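Local coordinates for proteasome assembly chaperone family protein (Pyrococcus furiosus, PDB 3VR0) that activates the archaeal proteasome as PbaB, a homologue of proteasome assembly factors belonging to the PAC2 family, at residues Q55-K60 with Y90-P95; D97-L102 with L235-D240. All coordinates share one frame; numbering follows the deposited sequence.

Contact 1. Residues Q55-K60 with Y90-P95; sequences QELKAK and YYWKSP
A Schellman motif with K58 at positive phi ends helix 45-57, and the chain turns straight into strand 60-66 of the mixed sheet, antiparallel to strand 87-92. Along the latter, Y90 comes first: its CB packs on A59 CB at 3.9 Å, A59 O lies at the edge of its ring, and its hydroxyl is hydrogen-bonded to E88. Y90 also offers its CA hydrogen to K60 O. Y91 and K60 form one antiparallel hydrogen-bonded pair: K60 N to Y91 O and Y91 N to K60 O both span 2.8 Å. The first lies in the carbonyl plane; in the second the donor sits 31° above it. The Y91 ring takes the crowded position between backbone N and carbonyl carbon (chi1 77°), so it runs alongside the K60 chain, with CE2 3.6 Å from K60 CD. W92 swings its indole anti to the backbone N (chi1 -180°) and meets L57 at about a right angle. S94 CA sits over the rim of one indole face, and the leucine lies over the opposite one, its CD1 making a CH-pi contact 4.1 Å from the centroid of the five-membered ring. L57 O approaches W92 CD1 to 3.3 Å.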
loop_
_atom_site.group_PDB
_atom_site.type_symbol
_atom_site.label_atom_id
_atom_site.label_comp_id
_atom_site.label_asym_id
_atom_site.label_seq_id
_atom_site.Cartn_x
_atom_site.Cartn_y
_atom_site.Cartn_z
ATOM N N GLN C 55 -24.214 19.684 18.987
ATOM C CA GLN C 55 -24.549 20.141 20.353
ATOM C C GLN C 55 -25.704 21.103 20.420
ATOM O O GLN C 55 -26.590 20.903 21.208
ATOM C CB GLN C 55 -23.355 20.767 21.075
ATOM C CG GLN C 55 -22.271 19.787 21.399
ATOM C CD GLN C 55 -22.798 18.612 22.223
ATOM O OE1 GLN C 55 -22.716 17.447 21.787
ATOM N NE2 GLN C 55 -23.359 18.909 23.420
ATOM N N GLU C 56 -25.695 22.128 19.581
ATOM C CA GLU C 56 -26.738 23.153 19.634
ATOM C C GLU C 56 -28.095 22.643 19.152
ATOM O O GLU C 56 -29.131 23.134 19.586
ATOM C CB GLU C 56 -26.317 24.389 18.849
ATOM C CG GLU C 56 -25.052 25.047 19.438
ATOM C CD GLU C 56 -25.234 25.398 20.930
ATOM O OE1 GLU C 56 -26.277 25.994 21.245
ATOM O OE2 GLU C 56 -24.358 25.062 21.769
ATOM N N LEU C 57 -28.089 21.665 18.250
ATOM C CA LEU C 57 -29.325 21.164 17.715
ATOM C C LEU C 57 -29.803 19.985 18.554
ATOM O O LEU C 57 -30.899 19.478 18.342
ATOM C CB LEU C 57 -29.118 20.730 16.269
ATOM C CG LEU C 57 -28.963 21.800 15.195
ATOM C CD1 LEU C 57 -28.904 21.106 13.889
ATOM C CD2 LEU C 57 -30.090 22.844 15.179
ATOM N N LYS C 58 -28.967 19.520 19.475
ATOM C CA LYS C 58 -29.272 18.298 20.230
ATOM C C LYS C 58 -29.530 17.115 19.275
ATOM O O LYS C 58 -30.376 16.243 19.538
ATOM C CB LYS C 58 -30.454 18.532 21.193
ATOM C CG LYS C 58 -30.103 19.452 22.418
ATOM C CD LYS C 58 -31.245 19.449 23.468
ATOM C CE LYS C 58 -31.501 20.864 24.063
ATOM N NZ LYS C 58 -32.755 21.466 23.462
ATOM N N ALA C 59 -28.756 17.086 18.177
ATOM C CA ALA C 59 -28.831 16.037 17.208
ATOM C C ALA C 59 -28.567 14.708 17.908
ATOM O O ALA C 59 -27.802 14.634 18.862
ATOM C CB ALA C 59 -27.798 16.289 16.039
ATOM N N LYS C 60 -29.197 13.646 17.425
ATOM C CA LYS C 60 -29.076 12.367 18.115
ATOM C C LYS C 60 -28.194 11.393 17.378
ATOM O O LYS C 60 -28.368 11.191 16.174
ATOM C CB LYS C 60 -30.483 11.724 18.232
ATOM C CG LYS C 60 -30.522 10.601 19.243
ATOM C CD LYS C 60 -31.234 9.379 18.690
ATOM C CE LYS C 60 -31.865 8.548 19.819
ATOM N NZ LYS C 60 -30.956 7.450 20.309
ATOM N N TYR C 90 -25.091 11.500 13.288
ATOM C CA TYR C 90 -26.131 12.082 14.143
ATOM C C TYR C 90 -27.260 12.548 13.252
ATOM O O TYR C 90 -27.023 12.949 12.100
ATOM C CB TYR C 90 -25.597 13.308 14.911
ATOM C CG TYR C 90 -24.587 12.949 15.967
ATOM C CD1 TYR C 90 -24.929 12.917 17.304
ATOM C CD2 TYR C 90 -23.289 12.619 15.612
ATOM C CE1 TYR C 90 -23.985 12.558 18.269
ATOM C CE2 TYR C 90 -22.350 12.272 16.550
ATOM C CZ TYR C 90 -22.698 12.233 17.866
ATOM O OH TYR C 90 -21.731 11.881 18.772
ATOM N N TYR C 91 -28.492 12.522 13.739
ATOM C CA TYR C 91 -29.544 13.140 12.922
ATOM C C TYR C 91 -30.300 14.236 13.669
ATOM O O TYR C 91 -30.336 14.281 14.916
ATOM C CB TYR C 91 -30.537 12.081 12.420
ATOM C CG TYR C 91 -31.532 11.617 13.500
ATOM C CD1 TYR C 91 -32.785 12.255 13.660
ATOM C CD2 TYR C 91 -31.199 10.578 14.354
ATOM C CE1 TYR C 91 -33.705 11.821 14.644
ATOM C CE2 TYR C 91 -32.078 10.118 15.314
ATOM C CZ TYR C 91 -33.332 10.757 15.474
ATOM O OH TYR C 91 -34.171 10.282 16.442
ATOM N N TRP C 92 -30.941 15.093 12.894
ATOM C CA TRP C 92 -31.822 16.103 13.485
ATOM C C TRP C 92 -33.084 16.089 12.675
ATOM O O TRP C 92 -33.030 16.136 11.433
ATOM C CB TRP C 92 -31.205 17.492 13.425
ATOM C CG TRP C 92 -32.018 18.600 14.005
ATOM C CD1 TRP C 92 -32.187 18.894 15.353
ATOM C CD2 TRP C 92 -32.723 19.621 13.278
ATOM N NE1 TRP C 92 -32.946 20.043 15.478
ATOM C CE2 TRP C 92 -33.304 20.493 14.232
ATOM C CE3 TRP C 92 -32.945 19.870 11.902
ATOM C CZ2 TRP C 92 -34.076 21.619 13.860
ATOM C CZ3 TRP C 92 -33.704 20.988 11.530
ATOM C CH2 TRP C 92 -34.270 21.856 12.528
ATOM N N LYS C 93 -34.212 15.971 13.370
ATOM C CA LYS C 93 -35.506 15.987 12.675
ATOM C C LYS C 93 -36.046 17.401 12.782
ATOM O O LYS C 93 -36.147 17.935 13.865
ATOM C CB LYS C 93 -36.463 14.954 13.286
ATOM C CG LYS C 93 -37.834 14.813 12.556
ATOM C CD LYS C 93 -38.820 13.918 13.374
ATOM C CE LYS C 93 -40.217 13.810 12.674
ATOM N NZ LYS C 93 -40.196 13.663 11.177
ATOM N N SER C 94 -36.333 18.045 11.661
ATOM C CA SER C 94 -36.890 19.397 11.743
ATOM C C SER C 94 -38.288 19.407 12.410
ATOM O O SER C 94 -39.096 18.500 12.165
ATOM C CB SER C 94 -37.039 19.987 10.358
ATOM O OG SER C 94 -37.771 21.193 10.445
ATOM N N PRO C 95 -38.584 20.447 13.216
ATOM C CA PRO C 95 -39.939 20.523 13.805
ATOM C C PRO C 95 -40.966 21.119 12.861
ATOM O O PRO C 95 -42.129 21.230 13.240
ATOM C CB PRO C 95 -39.747 21.412 15.040
ATOM C CG PRO C 95 -38.531 22.234 14.741
ATOM C CD PRO C 95 -37.767 21.614 13.579
#

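Contact 2. Residues D97-L102 with L235-D240; sequences DEHRDL and LGLEID
H99, L235 and L102 carry this junction between the 97-102 loop and the C-terminal end of helix 221-235, which a Schellman motif closes with G236 at positive phi. The H99 imidazole, with CG anti to the carbonyl carbon (chi1 -61°), reaches across so that NE2 donates to G236 O at 2.8 Å. The acceptor lies in the ring plane, but the N-H...O angle is only 133° and the donor stands 44° above the carbonyl plane. The other ring nitrogen, ND1, is hydrogen-bonded to the D96 carboxylate, so both ring nitrogens are engaged. L237 CD2 comes within 3.6 Å of H99 CD2, oblique to the ring. L235 contributes at both ends. Its carbonyl O accepts a hydrogen bond from a water at 2.6 Å, and that water in turn accepts from R100 N. Its side chain meets L102 tip to tip, L235 CD1 standing 4.0 Å from L102 CD1, while strand 34-37 packs against both leucines through I34. The buried L102 also touches L57 and W92, which extends the apolar layer toward the helix 45-57 end. With G236 O accepting from NE2 and the D96 carboxylate at ND1, the surroundings would probably favour a protonated, positively charged imidazole.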
loop_
_atom_site.group_PDB
_atom_site.type_symbol
_atom_site.label_atom_id
_atom_site.label_comp_id
_atom_site.label_asym_id
_atom_site.label_seq_id
_atom_site.Cartn_x
_atom_site.Cartn_y
_atom_site.Cartn_z
ATOM N N ASP C 97 -42.025 22.285 8.370
ATOM C CA ASP C 97 -41.963 22.053 6.928
ATOM C C ASP C 97 -41.016 22.999 6.199
ATOM O O ASP C 97 -40.774 22.840 4.996
ATOM C CB ASP C 97 -43.361 22.214 6.322
ATOM C CG ASP C 97 -44.197 20.952 6.434
ATOM O OD1 ASP C 97 -43.708 19.943 7.012
ATOM O OD2 ASP C 97 -45.350 20.962 5.937
ATOM N N GLU C 98 -40.504 23.992 6.921
ATOM C CA GLU C 98 -39.613 24.978 6.324
ATOM C C GLU C 98 -38.103 24.737 6.622
ATOM O O GLU C 98 -37.248 25.535 6.237
ATOM C CB GLU C 98 -40.052 26.404 6.755
ATOM C CG GLU C 98 -41.531 26.802 6.336
ATOM C CD GLU C 98 -42.627 26.187 7.240
ATOM O OE1 GLU C 98 -42.602 26.399 8.490
ATOM O OE2 GLU C 98 -43.527 25.499 6.688
ATOM N N HIS C 99 -37.779 23.667 7.341
ATOM C CA HIS C 99 -36.377 23.314 7.579
ATOM C C HIS C 99 -36.158 21.867 7.247
ATOM O O HIS C 99 -37.041 21.030 7.456
ATOM C CB HIS C 99 -35.983 23.626 9.005
ATOM C CG HIS C 99 -36.109 25.078 9.332
ATOM N ND1 HIS C 99 -37.332 25.695 9.503
ATOM C CD2 HIS C 99 -35.177 26.054 9.445
ATOM C CE1 HIS C 99 -37.143 26.978 9.747
ATOM N NE2 HIS C 99 -35.846 27.224 9.715
ATOM N N ARG C 100 -34.995 21.559 6.685
ATOM C CA ARG C 100 -34.730 20.180 6.239
ATOM C C ARG C 100 -34.267 19.384 7.433
ATOM O O ARG C 100 -33.677 19.937 8.340
ATOM C CB ARG C 100 -33.716 20.143 5.082
ATOM C CG ARG C 100 -34.233 20.837 3.799
ATOM C CD ARG C 100 -35.028 19.922 2.910
ATOM N NE ARG C 100 -34.170 18.928 2.262
ATOM C CZ ARG C 100 -33.346 19.169 1.237
ATOM N NH1 ARG C 100 -33.235 20.386 0.680
ATOM N NH2 ARG C 100 -32.627 18.176 0.745
ATOM N N ASP C 101 -34.645 18.123 7.487
ATOM C CA ASP C 101 -33.952 17.158 8.325
ATOM C C ASP C 101 -32.412 17.083 7.966
ATOM O O ASP C 101 -32.020 17.330 6.788
ATOM C CB ASP C 101 -34.553 15.786 8.068
ATOM C CG ASP C 101 -36.046 15.674 8.508
ATOM O OD1 ASP C 101 -36.537 16.509 9.319
ATOM O OD2 ASP C 101 -36.711 14.754 8.001
ATOM N N LEU C 102 -31.590 16.698 8.965
ATOM C CA LEU C 102 -30.134 16.598 8.794
ATOM C C LEU C 102 -29.606 15.247 9.190
ATOM O O LEU C 102 -30.111 14.634 10.145
ATOM C CB LEU C 102 -29.368 17.663 9.593
ATOM C CG LEU C 102 -29.889 19.092 9.298
ATOM C CD1 LEU C 102 -29.280 20.121 10.228
ATOM C CD2 LEU C 102 -29.678 19.451 7.805
ATOM N N LEU C 235 -29.223 26.803 5.796
ATOM C CA LEU C 235 -30.220 25.905 6.349
ATOM C C LEU C 235 -31.457 26.640 6.904
ATOM O O LEU C 235 -32.517 26.022 7.076
ATOM C CB LEU C 235 -29.586 25.025 7.433
ATOM C CG LEU C 235 -28.484 24.034 7.009
ATOM C CD1 LEU C 235 -28.027 23.303 8.238
ATOM C CD2 LEU C 235 -28.979 23.063 5.942
ATOM N N GLY C 236 -31.328 27.948 7.163
ATOM C CA GLY C 236 -32.408 28.744 7.757
ATOM C C GLY C 236 -32.424 28.596 9.264
ATOM O O GLY C 236 -33.463 28.738 9.901
ATOM N N LEU C 237 -31.273 28.321 9.861
ATOM C CA LEU C 237 -31.237 28.084 11.301
ATOM C C LEU C 237 -30.440 29.158 11.959
ATOM O O LEU C 237 -29.516 29.696 11.353
ATOM C CB LEU C 237 -30.566 26.745 11.623
ATOM C CG LEU C 237 -31.263 25.513 11.058
ATOM C CD1 LEU C 237 -30.283 24.370 11.094
ATOM C CD2 LEU C 237 -32.590 25.193 11.808
ATOM N N GLU C 238 -30.765 29.450 13.215
ATOM C CA GLU C 238 -29.941 30.360 13.993
ATOM C C GLU C 238 -29.422 29.622 15.198
ATOM O O GLU C 238 -30.161 29.020 15.953
ATOM C CB GLU C 238 -30.689 31.663 14.341
ATOM C CG GLU C 238 -31.160 32.431 13.069
ATOM C CD GLU C 238 -31.779 33.804 13.359
ATOM O OE1 GLU C 238 -32.812 34.120 12.704
ATOM O OE2 GLU C 238 -31.230 34.557 14.223
ATOM N N ILE C 239 -28.113 29.629 15.341
ATOM C CA ILE C 239 -27.486 28.783 16.321
ATOM C C ILE C 239 -26.617 29.717 17.114
ATOM O O ILE C 239 -26.013 30.616 16.548
ATOM C CB ILE C 239 -26.731 27.612 15.604
ATOM C CG1 ILE C 239 -27.630 26.380 15.595
ATOM C CG2 ILE C 239 -25.470 27.217 16.274
ATOM C CD1 ILE C 239 -28.477 26.271 14.381
ATOM N N ASP C 240 -26.596 29.527 18.419
ATOM C CA ASP C 240 -25.763 30.330 19.274
ATOM C C ASP C 240 -24.281 29.929 19.082
ATOM O O ASP C 240 -23.903 28.798 19.370
ATOM C CB ASP C 240 -26.201 30.181 20.751
ATOM C CG ASP C 240 -25.475 31.145 21.675
ATOM O OD1 ASP C 240 -24.823 32.080 21.150
ATOM O OD2 ASP C 240 -25.536 30.972 22.917
HETATM O O HOH W 1 -33.130 23.657 6.298
#

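In the fold
From the N terminus, helix 45-57 leads into strand 60-66, and contact 1 closes the first loop when strand 87-92 returns beside it, after the strands 73-76 and 82-84. The chain then turns through residues 93-101, in which contact 2 opens with segment 97-102, and enters strand 102-107; contact 2 closes only after 132 intervening residues, at the end of helix 221-235. The two loops are therefore in series, neither nested nor crossed. The centres of the two contacts lie about 10 Å apart, linked by S94 N to D101 OD1 within the turn and by W92 N to L102 O between the adjoining strands. Together they tie the ends of helices 45-57 and 221-235 to one region of the mixed sheet.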